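Local coordinates for protein epoxide hydrolase (Aspergillus niger, PDB 3G02) that probably hydrolyses epoxides to diols as an alpha/beta-hydrolase-fold enzyme, deposited here as an enantioselective variant obtained by directed evolution, at residues 44-47 with 48-52; 173-176 with 177-181; 230-233 with 234-237. The protein carries 9 engineered substitutions. All coordinates share one frame; numbering follows the deposited sequence.

Overall arrangement
The three contacts are separate local arrangements, each closing before the next one opens along the chain. Contact 1 is a turn in the loop between helices 26-38 and 59-71, against the second subunit. Contact 2 lies on helix 167-180, beside the central sheet, on the opposite side of the chain's centre; the two centres are 47 Å apart. Contact 3 starts helix 233-248, with its centre 33 Å from that of contact 1 and 40 Å from that of contact 2. All three lie away from the predicted active-site residues Asp193, Tyr315 and His375, although Val174 of contact 2 comes near the probable nucleophile elbow without touching it.

Contact 1 of 3, residues 44-47 with 48-52; sequences PTYE and SLQAD
Gln50 NE2 sits over one face of the Tyr46 ring, displaced toward its rim and 3.3 Å from Tyr46 CE1. The ring and amide planes are inclined by 34°. The pair belongs to two successive, overlapping beta turns in the loop that joins helices 26-38 and 59-71. The amide is held in place by a nearly straight bond from Gln50 NE2 to Tyr46 O (2.8 Å), made within the amide's own plane; a bend at chi2 (-50°) folds the side chain back to reach it. Tyr46 O also accepts from Leu49 N at 3.2 Å, closing a beta turn, and the two donors come from opposite faces of the carbonyl plane. A weak bond from Gln50 N to Glu47 O closes the next turn.

At the start of these turns, two bonds run in opposite senses between Thr45 and Ser48. Thr45 N donates to Ser48 OG at 3.0 Å, and Ser48 N donates to Thr45 OG1 at 3.2 Å. Ser48 OG has a further partner in Ser59, at the start of helix 59-71, which ties the turn to that helix. Glu47 points its carboxylate to the second subunit and forms a salt bridge with Arg316 of that chain, while Leu49 packs on Leu161 of the second subunit. One water spans the two hydroxyl groups, 3.0 Å from Thr45 OG1 and 3.1 Å from Ser48 OG.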
# COMPACT_ATOMS: atom_id res chain seq x y z
N PRO A 44 1.08 -19.59 -3.19
CA PRO A 44 2.13 -19.18 -4.11
C PRO A 44 1.55 -18.55 -5.38
O PRO A 44 0.48 -18.94 -5.86
CB PRO A 44 2.85 -20.50 -4.45
CG PRO A 44 1.92 -21.57 -4.02
CD PRO A 44 1.12 -21.03 -2.90
N THR A 45 2.24 -17.53 -5.88
CA THR A 45 1.85 -16.88 -7.12
C THR A 45 3.10 -16.69 -7.96
O THR A 45 4.22 -16.79 -7.45
CB THR A 45 1.22 -15.48 -6.87
OG1 THR A 45 2.15 -14.67 -6.14
CG2 THR A 45 -0.10 -15.59 -6.11
N TYR A 46 2.91 -16.43 -9.25
CA TYR A 46 4.03 -16.08 -10.12
C TYR A 46 4.92 -15.03 -9.46
O TYR A 46 6.14 -15.17 -9.42
CB TYR A 46 3.51 -15.58 -11.47
CG TYR A 46 4.57 -14.98 -12.37
CD1 TYR A 46 5.48 -15.79 -13.05
CD2 TYR A 46 4.65 -13.60 -12.56
CE1 TYR A 46 6.45 -15.24 -13.89
CE2 TYR A 46 5.63 -13.04 -13.39
CZ TYR A 46 6.52 -13.86 -14.05
OH TYR A 46 7.48 -13.32 -14.88
N GLU A 47 4.29 -13.99 -8.92
CA GLU A 47 5.02 -12.87 -8.34
C GLU A 47 5.86 -13.28 -7.14
O GLU A 47 7.00 -12.84 -6.99
CB GLU A 47 4.07 -11.73 -7.97
CG GLU A 47 3.30 -11.16 -9.15
CD GLU A 47 1.91 -11.74 -9.28
OE1 GLU A 47 1.72 -12.94 -8.95
OE2 GLU A 47 0.99 -10.99 -9.68
N SER A 48 5.29 -14.12 -6.28
CA SER A 48 5.95 -14.52 -5.04
C SER A 48 7.02 -15.59 -5.26
O SER A 48 7.76 -15.92 -4.34
CB SER A 48 4.94 -14.98 -3.99
OG SER A 48 4.48 -16.30 -4.25
N LEU A 49 7.08 -16.11 -6.48
CA LEU A 49 8.08 -17.12 -6.83
C LEU A 49 9.25 -16.53 -7.62
O LEU A 49 10.12 -17.27 -8.09
CB LEU A 49 7.43 -18.26 -7.61
CG LEU A 49 6.42 -19.10 -6.83
CD1 LEU A 49 5.63 -20.02 -7.75
CD2 LEU A 49 7.09 -19.89 -5.70
N GLN A 50 9.28 -15.21 -7.76
CA GLN A 50 10.38 -14.53 -8.44
C GLN A 50 11.57 -14.38 -7.51
O GLN A 50 11.51 -13.63 -6.53
CB GLN A 50 9.92 -13.16 -8.98
CG GLN A 50 8.81 -13.24 -10.01
CD GLN A 50 9.11 -14.23 -11.12
OE1 GLN A 50 10.05 -14.05 -11.90
NE2 GLN A 50 8.32 -15.30 -11.19
N ALA A 51 12.66 -15.07 -7.83
CA ALA A 51 13.87 -15.06 -7.00
C ALA A 51 14.47 -13.66 -6.80
O ALA A 51 15.04 -13.37 -5.75
CB ALA A 51 14.92 -16.01 -7.57
N ASP A 52 14.33 -12.80 -7.82
CA ASP A 52 14.89 -11.46 -7.74
C ASP A 52 14.06 -10.50 -6.86
O ASP A 52 14.49 -9.38 -6.58
CB ASP A 52 15.15 -10.87 -9.14
CG ASP A 52 13.87 -10.59 -9.95
OD1 ASP A 52 12.75 -10.69 -9.41
OD2 ASP A 52 14.01 -10.24 -11.14
O HOH W 1 1.85 -15.19 -3.17

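Contact 2 of 3, residues 173-176 with 177-181; sequences VVDQ and LMKDL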
# COMPACT_ATOMS: atom_id res chain seq x y z
N VAL A 173 9.52 19.34 19.06
CA VAL A 173 9.75 18.36 20.13
C VAL A 173 11.24 18.05 20.32
O VAL A 173 11.73 18.00 21.45
CB VAL A 173 8.95 17.05 19.89
CG1 VAL A 173 9.38 15.95 20.85
CG2 VAL A 173 7.45 17.32 20.03
N VAL A 174 11.97 17.84 19.22
CA VAL A 174 13.40 17.56 19.29
C VAL A 174 14.16 18.74 19.89
O VAL A 174 14.99 18.57 20.78
CB VAL A 174 13.98 17.15 17.91
CG1 VAL A 174 15.50 17.02 17.97
CG2 VAL A 174 13.36 15.85 17.43
N ASP A 175 13.85 19.95 19.41
CA ASP A 175 14.47 21.17 19.93
C ASP A 175 14.20 21.33 21.43
O ASP A 175 15.11 21.67 22.19
CB ASP A 175 13.98 22.39 19.15
CG ASP A 175 14.50 23.70 19.73
OD1 ASP A 175 15.69 24.02 19.53
OD2 ASP A 175 13.70 24.42 20.36
N GLN A 176 12.97 21.07 21.85
CA GLN A 176 12.61 21.17 23.26
C GLN A 176 13.37 20.15 24.11
O GLN A 176 13.82 20.46 25.21
CB GLN A 176 11.10 21.01 23.47
CG GLN A 176 10.61 21.42 24.86
CD GLN A 176 11.03 22.84 25.24
OE1 GLN A 176 10.74 23.80 24.53
NE2 GLN A 176 11.72 22.96 26.37
N LEU A 177 13.52 18.93 23.59
CA LEU A 177 14.28 17.90 24.27
C LEU A 177 15.72 18.36 24.52
O LEU A 177 16.23 18.24 25.63
CB LEU A 177 14.27 16.59 23.48
CG LEU A 177 15.18 15.47 23.99
CD1 LEU A 177 14.75 14.97 25.36
CD2 LEU A 177 15.21 14.32 22.99
N MET A 178 16.35 18.88 23.47
CA MET A 178 17.74 19.34 23.57
C MET A 178 17.87 20.51 24.56
O MET A 178 18.82 20.55 25.33
CB MET A 178 18.30 19.70 22.20
CG MET A 178 18.44 18.51 21.25
SD MET A 178 19.44 17.17 21.94
CE MET A 178 21.08 17.64 21.40
N LYS A 179 16.90 21.42 24.54
CA LYS A 179 16.88 22.52 25.51
C LYS A 179 16.71 22.01 26.94
O LYS A 179 17.42 22.45 27.86
CB LYS A 179 15.79 23.53 25.16
CG LYS A 179 16.15 24.40 23.98
CD LYS A 179 14.98 25.24 23.50
CE LYS A 179 15.43 26.22 22.43
NZ LYS A 179 14.28 26.83 21.69
N ASP A 180 15.79 21.07 27.13
CA ASP A 180 15.54 20.44 28.43
C ASP A 180 16.78 19.76 29.00
O ASP A 180 16.98 19.75 30.21
CB ASP A 180 14.40 19.42 28.32
CG ASP A 180 13.04 20.07 28.21
OD1 ASP A 180 12.95 21.32 28.23
OD2 ASP A 180 12.05 19.32 28.09
N LEU A 181 17.59 19.18 28.11
CA LEU A 181 18.81 18.48 28.52
C LEU A 181 19.98 19.44 28.74
O LEU A 181 21.08 19.01 29.10
CB LEU A 181 19.18 17.40 27.50
CG LEU A 181 18.26 16.18 27.45
CD1 LEU A 181 18.61 15.31 26.24
CD2 LEU A 181 18.33 15.37 28.73
O HOH W 2 15.99 26.74 19.11
O HOH W 3 11.89 26.79 23.82
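Three oxygens grip Lys179 NZ: Asp175 OD2 at 2.8 Å and two waters, of which one is 3.1 Å and the other 3.2 Å from NZ. The bond to Asp175 is an i to i+4 salt bridge along helix 167-180, and OD2 receives it on its syn lone pair. Lysine and aspartate reach each other because the aspartate CG is anti to the backbone N (chi1 175°), while the lysine chain stays extended beyond CG and runs back over Asp175 O.

The nearer water also donates to Asp175 OD1, bridging the ion pair a second time. That same OD1 is hydrogen-bonded to Tyr187 OH, so bonds at both carboxylate oxygens restrain its rotation. The second water links Lys179 NZ to Gln176 OE1, and so joins the salt bridge to a neighbouring i to i+4 pair.

In that pair Gln176 NE2 donates to Asp180 OD1 at 2.8 Å. The bond lies in the glutamine amide plane but meets the oxygen from above the carboxylate plane, the two flat groups being turned 54° apart. A bend at chi2 (54°) brings the amide round to the aspartate. Beneath these polar links run the regular helical bonds, among them Asp180 N to Gln176 O at 2.8 Å.

Val173, Leu177 and Met178 pack against the central sheet of the alpha/beta hydrolase fold, and Gln176 and Asp180 also touch Ile92 of strand 87-92. Leu177 packs on Val146 and Pro148 of strand 143-148, on Phe99 of strand 95-102, and on Thr90 and Ile92, while Met178 also touches Val146 and Val173 meets Ile97.

Contact 3 of 3, residues 230-233 with 234-237; sequences SLSA and AEKE
Lys236 NZ donates to Leu231 O at 2.7 Å, so that a lysine in the first turn of helix 233-248 reaches back to the loop leading into it. The bend at chi4 (76°) turns the ammonium group onto this carbonyl. Lys236 N also donates to Ser232 O at 2.8 Å, and Glu237 N continues the helical pattern by donating to Ala233 O.

Two further bonds join Ser232 and Glu235 in reciprocal fashion. Ser232 OG accepts from Glu235 N at 3.1 Å; a chi1 of 71°, which sets the hydroxyl between the serine's own backbone N and carbonyl carbon, brings it to the backbone N-H of Glu235. In return Ser232 N donates to Glu235 OE1 at 3.0 Å in a nearly straight bond. The glutamate oxygen is met on its anti side, somewhat out of the carboxylate plane. A negative charge at the N-terminal end of the helix would probably be favoured by the helix dipole.

Outside these bonds the packing centres on Leu231. It runs at about a right angle to Glu235, its CB 3.8 Å from Glu235 CB, and also lies against the methylene chain of Lys236. Leu231 also packs on Pro354, which Glu235 touches too, and on Ser356 and Trp357, joining the start of helix 233-248 to helix 355-358. Ser232 at the N-cap with Glu235 three residues on forms a classic capping box, here opening the helical insertion between strands 209-214 and 340-345.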
# COMPACT_ATOMS: atom_id res chain seq x y z
N SER A 230 24.84 17.91 -16.87
CA SER A 230 26.08 18.35 -16.23
C SER A 230 26.65 17.30 -15.26
O SER A 230 27.78 17.44 -14.80
CB SER A 230 25.87 19.67 -15.49
OG SER A 230 25.18 19.47 -14.27
N LEU A 231 25.87 16.27 -14.97
CA LEU A 231 26.26 15.26 -13.98
C LEU A 231 27.19 14.22 -14.58
O LEU A 231 27.10 13.90 -15.77
CB LEU A 231 25.02 14.59 -13.39
CG LEU A 231 23.98 15.50 -12.73
CD1 LEU A 231 22.83 14.66 -12.20
CD2 LEU A 231 24.59 16.35 -11.62
N SER A 232 28.07 13.67 -13.75
CA SER A 232 28.96 12.59 -14.15
C SER A 232 28.17 11.32 -14.47
O SER A 232 27.01 11.19 -14.07
CB SER A 232 29.99 12.31 -13.06
OG SER A 232 29.39 11.70 -11.93
N ALA A 233 28.79 10.39 -15.19
CA ALA A 233 28.15 9.12 -15.52
C ALA A 233 27.65 8.40 -14.27
O ALA A 233 26.52 7.88 -14.26
CB ALA A 233 29.11 8.23 -16.31
N ALA A 234 28.48 8.38 -13.23
CA ALA A 234 28.12 7.79 -11.93
C ALA A 234 26.94 8.53 -11.29
O ALA A 234 26.04 7.90 -10.74
CB ALA A 234 29.32 7.79 -11.00
N GLU A 235 26.96 9.86 -11.37
CA GLU A 235 25.89 10.67 -10.80
C GLU A 235 24.56 10.46 -11.54
O GLU A 235 23.50 10.42 -10.91
CB GLU A 235 26.28 12.15 -10.76
CG GLU A 235 27.31 12.46 -9.69
CD GLU A 235 27.89 13.86 -9.79
OE1 GLU A 235 27.82 14.47 -10.89
OE2 GLU A 235 28.43 14.35 -8.77
N LYS A 236 24.64 10.30 -12.86
CA LYS A 236 23.47 9.98 -13.69
C LYS A 236 22.86 8.62 -13.32
O LYS A 236 21.64 8.47 -13.34
CB LYS A 236 23.83 9.98 -15.17
CG LYS A 236 24.00 11.36 -15.76
CD LYS A 236 23.92 11.30 -17.28
CE LYS A 236 24.43 12.58 -17.92
NZ LYS A 236 25.92 12.66 -17.90
N GLU A 237 23.72 7.65 -13.01
CA GLU A 237 23.26 6.34 -12.54
C GLU A 237 22.47 6.51 -11.25
O GLU A 237 21.42 5.87 -11.07
CB GLU A 237 24.44 5.39 -12.33
CG GLU A 237 25.06 4.87 -13.62
CD GLU A 237 26.33 4.06 -13.40
OE1 GLU A 237 26.84 4.02 -12.25
OE2 GLU A 237 26.83 3.47 -14.38